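Local coordinates for protein muramidase (Sodiomyces alcalophilus, PDB 6ZM8) that probably cleaves bacterial peptidoglycan as a fungal lysozyme-type muramidase of glycoside hydrolase family 25, at residues G9-Y20 against R44-F54; K30-K38 against A71-G80. All coordinates share one frame; numbering follows the deposited sequence.

Interaction 1: residues G9-Y20 against R44-F54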
# COMPACT_ATOMS: atom_id res chain seq x y z
N GLY A 9 11.59 -2.33 6.85
CA GLY A 9 12.80 -2.70 7.58
C GLY A 9 13.98 -1.83 7.25
O GLY A 9 15.04 -1.98 7.91
N TRP A 10 13.91 -0.94 6.29
CA TRP A 10 14.97 0.03 6.04
C TRP A 10 15.12 1.01 7.21
O TRP A 10 16.19 1.56 7.37
CB TRP A 10 14.66 0.79 4.73
CG TRP A 10 15.78 1.52 4.12
CD1 TRP A 10 16.00 2.87 4.18
CD2 TRP A 10 16.85 0.98 3.36
NE1 TRP A 10 17.15 3.20 3.52
CE2 TRP A 10 17.70 2.05 3.02
CE3 TRP A 10 17.21 -0.30 2.96
CZ2 TRP A 10 18.86 1.88 2.28
CZ3 TRP A 10 18.36 -0.47 2.20
CH2 TRP A 10 19.16 0.62 1.86
N GLN A 11 14.03 1.26 7.96
CA GLN A 11 14.03 2.24 9.05
C GLN A 11 14.33 1.54 10.35
O GLN A 11 13.48 0.81 10.86
CB GLN A 11 12.66 2.92 9.17
CG GLN A 11 12.42 4.02 8.15
CD GLN A 11 12.30 3.56 6.75
OE1 GLN A 11 11.42 2.78 6.41
NE2 GLN A 11 13.18 4.13 5.92
N PRO A 12 15.46 1.83 11.02
CA PRO A 12 15.77 1.18 12.28
C PRO A 12 14.83 1.63 13.37
O PRO A 12 14.67 0.88 14.30
CB PRO A 12 17.22 1.62 12.59
CG PRO A 12 17.40 2.91 11.82
CD PRO A 12 16.57 2.71 10.58
N THR A 13 14.37 2.88 13.33
CA THR A 13 13.81 3.60 14.48
C THR A 13 12.50 4.27 14.07
O THR A 13 12.54 5.13 13.20
CB THR A 13 14.88 4.58 15.07
OG1 THR A 13 16.16 3.90 15.13
CG2 THR A 13 14.40 5.14 16.38
N THR A 14 11.43 3.99 14.85
CA THR A 14 10.19 4.75 14.75
C THR A 14 9.59 4.89 16.13
O THR A 14 9.18 3.92 16.75
CB THR A 14 9.14 4.14 13.80
OG1 THR A 14 9.74 3.81 12.55
CG2 THR A 14 8.01 5.11 13.60
N ASP A 15 9.59 6.12 16.64
CA ASP A 15 8.94 6.47 17.92
C ASP A 15 7.53 6.92 17.60
O ASP A 15 7.32 8.03 17.08
CB ASP A 15 9.76 7.54 18.60
CG ASP A 15 9.17 8.04 19.90
OD1 ASP A 15 8.01 7.86 20.15
OD2 ASP A 15 9.94 8.73 20.62
N PHE A 16 6.57 6.04 17.80
CA PHE A 16 5.19 6.33 17.38
C PHE A 16 4.50 7.37 18.27
O PHE A 16 3.62 8.06 17.80
CB PHE A 16 4.36 5.05 17.28
CG PHE A 16 4.78 4.18 16.13
CD1 PHE A 16 4.25 4.40 14.86
CD2 PHE A 16 5.71 3.16 16.30
CE1 PHE A 16 4.65 3.55 13.81
CE2 PHE A 16 6.09 2.32 15.28
CZ PHE A 16 5.55 2.51 14.05
N ALA A 17 4.92 7.49 19.54
CA ALA A 17 4.39 8.59 20.35
C ALA A 17 4.81 9.93 19.73
O ALA A 17 3.98 10.87 19.63
CB ALA A 17 4.87 8.47 21.78
N ARG A 18 6.07 10.03 19.33
CA ARG A 18 6.56 11.24 18.67
C ARG A 18 5.81 11.49 17.35
O ARG A 18 5.45 12.62 17.02
CB ARG A 18 8.07 11.14 18.44
CG ARG A 18 8.67 12.25 17.59
CD ARG A 18 10.18 12.03 17.39
NE ARG A 18 10.65 12.84 16.25
CZ ARG A 18 11.88 12.84 15.74
NH1 ARG A 18 12.15 13.59 14.68
NH2 ARG A 18 12.79 12.04 16.27
N ALA A 19 5.59 10.41 16.58
CA ALA A 19 4.86 10.55 15.32
C ALA A 19 3.44 11.06 15.58
O ALA A 19 2.94 11.93 14.83
CB ALA A 19 4.86 9.24 14.58
N TYR A 20 2.76 10.53 16.60
CA TYR A 20 1.40 11.00 16.87
C TYR A 20 1.45 12.49 17.28
O TYR A 20 0.59 13.29 16.85
CB TYR A 20 0.76 10.13 17.97
CG TYR A 20 -0.73 10.36 18.07
CD1 TYR A 20 -1.25 11.37 18.86
CD2 TYR A 20 -1.60 9.56 17.37
CE1 TYR A 20 -2.59 11.61 18.91
CE2 TYR A 20 -2.96 9.77 17.44
CZ TYR A 20 -3.46 10.81 18.19
OH TYR A 20 -4.80 11.05 18.26
N ARG A 44 7.54 -5.32 15.31
CA ARG A 44 7.86 -4.18 16.19
C ARG A 44 7.09 -2.96 15.72
O ARG A 44 6.57 -2.19 16.53
CB ARG A 44 9.36 -3.92 16.22
CG ARG A 44 9.82 -2.55 16.67
CD ARG A 44 11.32 -2.35 16.52
NE ARG A 44 11.88 -2.35 15.17
CZ ARG A 44 11.84 -1.30 14.31
NH1 ARG A 44 12.44 -1.46 13.14
NH2 ARG A 44 11.23 -0.16 14.60
N GLN A 45 7.08 -2.74 14.42
CA GLN A 45 6.47 -1.52 13.87
C GLN A 45 4.95 -1.54 14.04
O GLN A 45 4.36 -0.54 14.45
CB GLN A 45 6.89 -1.38 12.41
CG GLN A 45 8.38 -1.05 12.25
CD GLN A 45 8.87 -1.14 10.83
OE1 GLN A 45 8.36 -1.93 10.03
NE2 GLN A 45 9.91 -0.38 10.52
N TYR A 46 4.34 -2.66 13.69
CA TYR A 46 2.86 -2.75 13.74
C TYR A 46 2.39 -2.66 15.18
O TYR A 46 1.38 -1.99 15.48
CB TYR A 46 2.43 -4.03 13.04
CG TYR A 46 0.99 -4.07 12.55
CD1 TYR A 46 -0.04 -4.49 13.35
CD2 TYR A 46 0.69 -3.75 11.24
CE1 TYR A 46 -1.32 -4.66 12.86
CE2 TYR A 46 -0.59 -3.91 10.73
CZ TYR A 46 -1.58 -4.40 11.52
OH TYR A 46 -2.86 -4.65 11.02
N THR A 47 3.10 -3.31 16.10
CA THR A 47 2.78 -3.20 17.53
C THR A 47 2.96 -1.77 18.04
O THR A 47 2.08 -1.28 18.76
CB THR A 47 3.62 -4.20 18.33
OG1 THR A 47 3.36 -5.52 17.91
CG2 THR A 47 3.41 -4.09 19.80
N GLY A 48 4.06 -1.13 17.67
CA GLY A 48 4.26 0.25 18.12
C GLY A 48 3.17 1.18 17.61
O GLY A 48 2.67 2.06 18.32
N ALA A 49 2.77 0.98 16.35
CA ALA A 49 1.67 1.80 15.81
C ALA A 49 0.40 1.58 16.62
O ALA A 49 -0.31 2.52 16.99
CB ALA A 49 1.47 1.43 14.35
N THR A 50 0.08 0.30 16.87
CA THR A 50 -1.15 -0.05 17.59
C THR A 50 -1.17 0.64 18.96
O THR A 50 -2.19 1.20 19.37
CB THR A 50 -1.26 -1.56 17.75
OG1 THR A 50 -1.20 -2.19 16.46
CG2 THR A 50 -2.58 -1.95 18.40
N GLN A 51 -0.06 0.54 19.68
CA GLN A 51 0.03 0.99 21.07
C GLN A 51 0.02 2.50 21.20
O GLN A 51 -0.10 3.01 22.31
CB GLN A 51 1.30 0.42 21.71
CG GLN A 51 1.22 -1.07 21.89
CD GLN A 51 2.57 -1.55 22.39
OE1 GLN A 51 3.60 -0.87 22.27
NE2 GLN A 51 2.61 -2.75 22.90
N ASN A 52 0.19 3.22 20.11
CA ASN A 52 0.32 4.69 20.13
C ASN A 52 -0.76 5.37 19.32
O ASN A 52 -0.62 6.53 18.92
CB ASN A 52 1.72 5.10 19.71
CG ASN A 52 2.74 4.74 20.76
OD1 ASN A 52 2.84 5.43 21.77
ND2 ASN A 52 3.42 3.62 20.61
N GLY A 53 -1.90 4.70 19.16
CA GLY A 53 -3.10 5.36 18.66
C GLY A 53 -3.17 5.49 17.15
O GLY A 53 -4.04 6.21 16.67
N PHE A 54 -2.32 4.81 16.41
CA PHE A 54 -2.38 4.87 14.96
C PHE A 54 -3.45 3.96 14.37
O PHE A 54 -3.72 2.86 14.83
CB PHE A 54 -1.03 4.47 14.35
CG PHE A 54 -0.09 5.64 14.30
CD1 PHE A 54 0.62 6.04 15.42
CD2 PHE A 54 -0.00 6.43 13.16
CE1 PHE A 54 1.36 7.22 15.41
CE2 PHE A 54 0.73 7.60 13.15
CZ PHE A 54 1.40 8.00 14.29
O HOH W 1 11.18 1.49 12.39
O HOH W 2 9.22 1.16 16.39

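Interaction 2: residues K30-K38 against A71-G80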
# COMPACT_ATOMS: atom_id res chain seq x y z
N LYS A 30 5.71 -2.22 5.76
CA LYS A 30 5.98 -3.34 4.87
C LYS A 30 5.87 -4.65 5.62
O LYS A 30 6.51 -4.84 6.68
CB LYS A 30 7.38 -3.25 4.28
CG LYS A 30 7.65 -4.35 3.24
CD LYS A 30 8.94 -4.15 2.49
CE LYS A 30 9.20 -5.30 1.52
NZ LYS A 30 10.43 -5.06 0.76
N ALA A 31 5.10 -5.59 5.06
CA ALA A 31 4.98 -6.93 5.62
C ALA A 31 5.79 -7.92 4.80
O ALA A 31 6.59 -8.70 5.40
CB ALA A 31 3.54 -7.38 5.73
N THR A 32 5.50 -8.05 3.51
CA THR A 32 5.96 -9.16 2.70
C THR A 32 6.45 -8.69 1.34
O THR A 32 6.12 -7.58 0.87
CB THR A 32 4.85 -10.22 2.53
OG1 THR A 32 3.64 -9.56 2.12
CG2 THR A 32 4.56 -10.97 3.82
N GLU A 33 7.18 -9.59 0.68
CA GLU A 33 7.59 -9.42 -0.70
C GLU A 33 7.66 -10.80 -1.34
O GLU A 33 8.17 -11.75 -0.72
CB GLU A 33 8.94 -8.70 -0.80
CG GLU A 33 9.50 -8.62 -2.21
CD GLU A 33 10.71 -7.72 -2.34
OE1 GLU A 33 10.96 -6.86 -1.42
OE2 GLU A 33 11.38 -7.89 -3.39
N GLY A 34 7.12 -10.93 -2.55
CA GLY A 34 7.11 -12.24 -3.15
C GLY A 34 6.37 -13.27 -2.30
O GLY A 34 5.36 -12.98 -1.71
N THR A 35 6.93 -14.50 -2.27
CA THR A 35 6.37 -15.55 -1.40
C THR A 35 7.38 -15.99 -0.34
O THR A 35 7.10 -16.99 0.34
CB THR A 35 5.86 -16.76 -2.16
OG1 THR A 35 6.96 -17.28 -2.92
CG2 THR A 35 4.71 -16.42 -3.06
N THR A 36 8.49 -15.29 -0.19
CA THR A 36 9.66 -15.79 0.64
C THR A 36 10.10 -14.71 1.65
O THR A 36 10.87 -15.08 2.56
CB THR A 36 10.86 -16.28 -0.23
OG1 THR A 36 11.17 -15.08 -1.02
CG2 THR A 36 10.53 -17.35 -1.30
N PHE A 37 9.71 -13.46 1.52
CA PHE A 37 10.26 -12.39 2.35
C PHE A 37 9.19 -11.88 3.30
O PHE A 37 8.14 -11.39 2.84
CB PHE A 37 10.76 -11.26 1.45
CG PHE A 37 11.36 -10.11 2.21
CD1 PHE A 37 10.59 -9.11 2.78
CD2 PHE A 37 12.73 -10.04 2.35
CE1 PHE A 37 11.20 -8.10 3.46
CE2 PHE A 37 13.34 -8.99 2.99
CZ PHE A 37 12.59 -8.02 3.59
N LYS A 38 9.50 -11.92 4.59
CA LYS A 38 8.68 -11.30 5.63
C LYS A 38 9.59 -10.32 6.35
O LYS A 38 10.65 -10.73 6.88
CB LYS A 38 8.16 -12.35 6.62
CG LYS A 38 7.35 -13.47 5.99
CD LYS A 38 7.18 -14.71 6.88
CE LYS A 38 6.78 -15.99 6.16
NZ LYS A 38 7.89 -16.64 5.39
N ALA A 71 -0.98 -16.52 -5.11
CA ALA A 71 -0.03 -17.03 -4.13
C ALA A 71 0.51 -15.90 -3.27
O ALA A 71 0.71 -16.04 -2.06
CB ALA A 71 1.12 -17.76 -4.82
N GLN A 72 0.77 -14.75 -3.90
CA GLN A 72 1.30 -13.61 -3.13
C GLN A 72 0.22 -12.99 -2.23
O GLN A 72 0.55 -12.56 -1.12
CB GLN A 72 1.94 -12.60 -4.07
CG GLN A 72 3.31 -13.14 -4.49
CD GLN A 72 4.12 -12.27 -5.43
OE1 GLN A 72 4.23 -11.05 -5.23
NE2 GLN A 72 4.70 -12.90 -6.41
N ALA A 73 -1.04 -12.96 -2.68
CA ALA A 73 -2.09 -12.48 -1.80
C ALA A 73 -2.25 -13.38 -0.57
O ALA A 73 -2.44 -12.88 0.54
CB ALA A 73 -3.41 -12.39 -2.56
N ARG A 74 -2.18 -14.70 -0.77
CA ARG A 74 -2.26 -15.62 0.37
C ARG A 74 -1.09 -15.39 1.32
O ARG A 74 -1.26 -15.39 2.56
CB ARG A 74 -2.25 -17.09 -0.09
CG ARG A 74 -3.55 -17.55 -0.69
CD ARG A 74 -3.56 -19.06 -1.00
NE ARG A 74 -2.82 -19.38 -2.22
CZ ARG A 74 -3.32 -19.38 -3.50
NH1 ARG A 74 -4.57 -18.96 -3.65
NH2 ARG A 74 -2.56 -19.65 -4.53
N TYR A 75 0.12 -15.27 0.79
CA TYR A 75 1.31 -15.08 1.63
C TYR A 75 1.19 -13.78 2.43
O TYR A 75 1.45 -13.73 3.63
CB TYR A 75 2.55 -15.08 0.75
CG TYR A 75 3.84 -15.02 1.52
CD1 TYR A 75 4.25 -16.06 2.30
CD2 TYR A 75 4.68 -13.92 1.43
CE1 TYR A 75 5.48 -16.03 2.99
CE2 TYR A 75 5.89 -13.86 2.10
CZ TYR A 75 6.30 -14.93 2.85
OH TYR A 75 7.52 -14.87 3.46
N PHE A 76 0.81 -12.70 1.75
CA PHE A 76 0.62 -11.41 2.41
C PHE A 76 -0.44 -11.49 3.50
O PHE A 76 -0.21 -11.06 4.65
CB PHE A 76 0.23 -10.39 1.33
CG PHE A 76 -0.12 -9.03 1.85
CD1 PHE A 76 0.72 -8.31 2.71
CD2 PHE A 76 -1.29 -8.40 1.40
CE1 PHE A 76 0.41 -7.01 3.08
CE2 PHE A 76 -1.59 -7.09 1.77
CZ PHE A 76 -0.73 -6.40 2.61
N ALA A 77 -1.63 -12.03 3.17
CA ALA A 77 -2.73 -12.05 4.14
C ALA A 77 -2.40 -12.90 5.36
O ALA A 77 -2.95 -12.65 6.42
CB ALA A 77 -4.00 -12.52 3.48
N SER A 78 -1.53 -13.90 5.21
CA SER A 78 -1.12 -14.78 6.31
C SER A 78 0.02 -14.22 7.14
O SER A 78 0.33 -14.81 8.18
CB SER A 78 -0.68 -16.18 5.73
OG SER A 78 -1.75 -16.87 5.20
N ASN A 79 0.68 -13.17 6.68
CA ASN A 79 1.94 -12.72 7.27
C ASN A 79 1.96 -11.20 7.46
O ASN A 79 3.01 -10.57 7.33
CB ASN A 79 3.14 -13.19 6.42
CG ASN A 79 3.29 -14.69 6.49
OD1 ASN A 79 3.72 -15.23 7.53
ND2 ASN A 79 2.92 -15.36 5.46
N GLY A 80 0.82 -10.64 7.83
CA GLY A 80 0.75 -9.24 8.24
C GLY A 80 -0.34 -8.45 7.57
O GLY A 80 -0.73 -7.40 8.10
O HOH W 3 5.75 -10.29 7.65

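Interaction 1: residues G9-Y20 against R44-F54
Gln-11 O takes a weak hydrogen bond from Arg-44 NH1 (3.4 Å), and Pro-12 O sits over one face of that guanidinium. Arg-44 reaches both through a bend at chi3 (65°). Water 1 knits this end together: it donates to Gln-11 O, accepts from Arg-44 NH2 and from Gln-45 NE2, which also binds Ser-8 O, and pairs with Thr-14 OG1 at 2.7 Å. A second water joins Thr-14 O to Arg-44 NH2. Phe-16 then lies flat on helix 44-51, Ala-49 N 3.6 Å above the plane of the Phe-16 ring, over its centre, and Thr-14 CG2 over the opposite face. Its edge meets the face of Phe-54, planes at 69°. Gly-48 matters here, since a CB on it would clash with Phe-16 CD2. Shrinking Phe-16 to an alanine would probably open a gap between Thr-14 and Ala-49 and leave the Phe-54 face without its edge partner. Beside it, Asn-52 CB touches Phe-16 CB at 3.6 Å, its amide tied to Gly-48 O. Ala-19 CB and Tyr-20 CB finish the patch against Phe-54. The axes of helices 16-20 and 44-51 cross at -49°, 9.5 Å apart at their closest, as successive outer helices of the TIM-barrel-like GH25 fold.

Interaction 2: residues K30-K38 against A71-G80
Tyr-75 rises from helix 71-78 into the turn of a beta hairpin, whose antiparallel strands 30-33 and 37-38 are joined by the hydrogen-bonded pair Glu-33 and Phe-37, and the backbone wraps round its ring. Thr-35 O lies over one face, 3.2 Å above the plane, while Phe-37 O comes in at the edge, 3.4 Å from Tyr-75 CE2. With CG anti to the backbone N (chi1 -175°), the ring stands out from the helix toward the turn. In the given conformer of Lys-38, one of two, NZ donates to Tyr-75 OH at 2.6 Å; that link is only as certain as the conformer. Thr-32 lies alongside the ring, pointing the contrary way, its CG2 3.6 Å from Tyr-75 CE2, and the same methyl touches Asn-79 CB. Thr-32 OG1 lies 3.2 Å from Phe-76 CD1 and is hydrogen-bonded to His-60 ND1. Ala-31 CB meets the edge of the Phe-76 ring and also Asn-79 O. At the far end, Gln-72 CG packs 3.5 Å from Gly-34 O, a carbonyl buried here without a polar partner.

A second shell fixes these groups. Asn-79 ND2 donates to Tyr-75 O, in the carbonyl plane on a lone pair, which holds the amide beside Lys-38 CE. Gly-80 has a positive phi (131°) at which a CB would press on the preceding carbonyl O, and it would also strike Ala-31 CB. Water 3 ties Ala-31 O to Asn-79 O. Gln-72 OE1 binds His-60 NE2, so the imidazole of His-60 joins Thr-32 to Gln-72.

Farther out, strand 26-33 pairs in parallel with strands 2-7 and 55-61, Phe-76 reaches Ala-58 on the latter, and helix 110-128 packs on helix 69-78 through Ala-73.

Interactions 1 and 2 lie with centres 20 Å apart, and their nearest atoms approach to about 4 Å without touching. Along the chain their segments alternate: 9-20, 30-38, 44-54, 71-80. Strand 26-33 connects them, since Gln-45, Ala-49 and Phe-54 of interaction 1 touch Ile-29 or Val-27 in its first half, whereas residues 30-33 belong to interaction 2. Strand 37-38 in turn leads on to helix 42-51. Strand 55-61 carries the run onward from helix 42-51 to helix 69-78. The two contacts thus pack three successive helices around parallel strands 2-7, 26-33 and 55-61, building one continuous portion of the family 25 barrel.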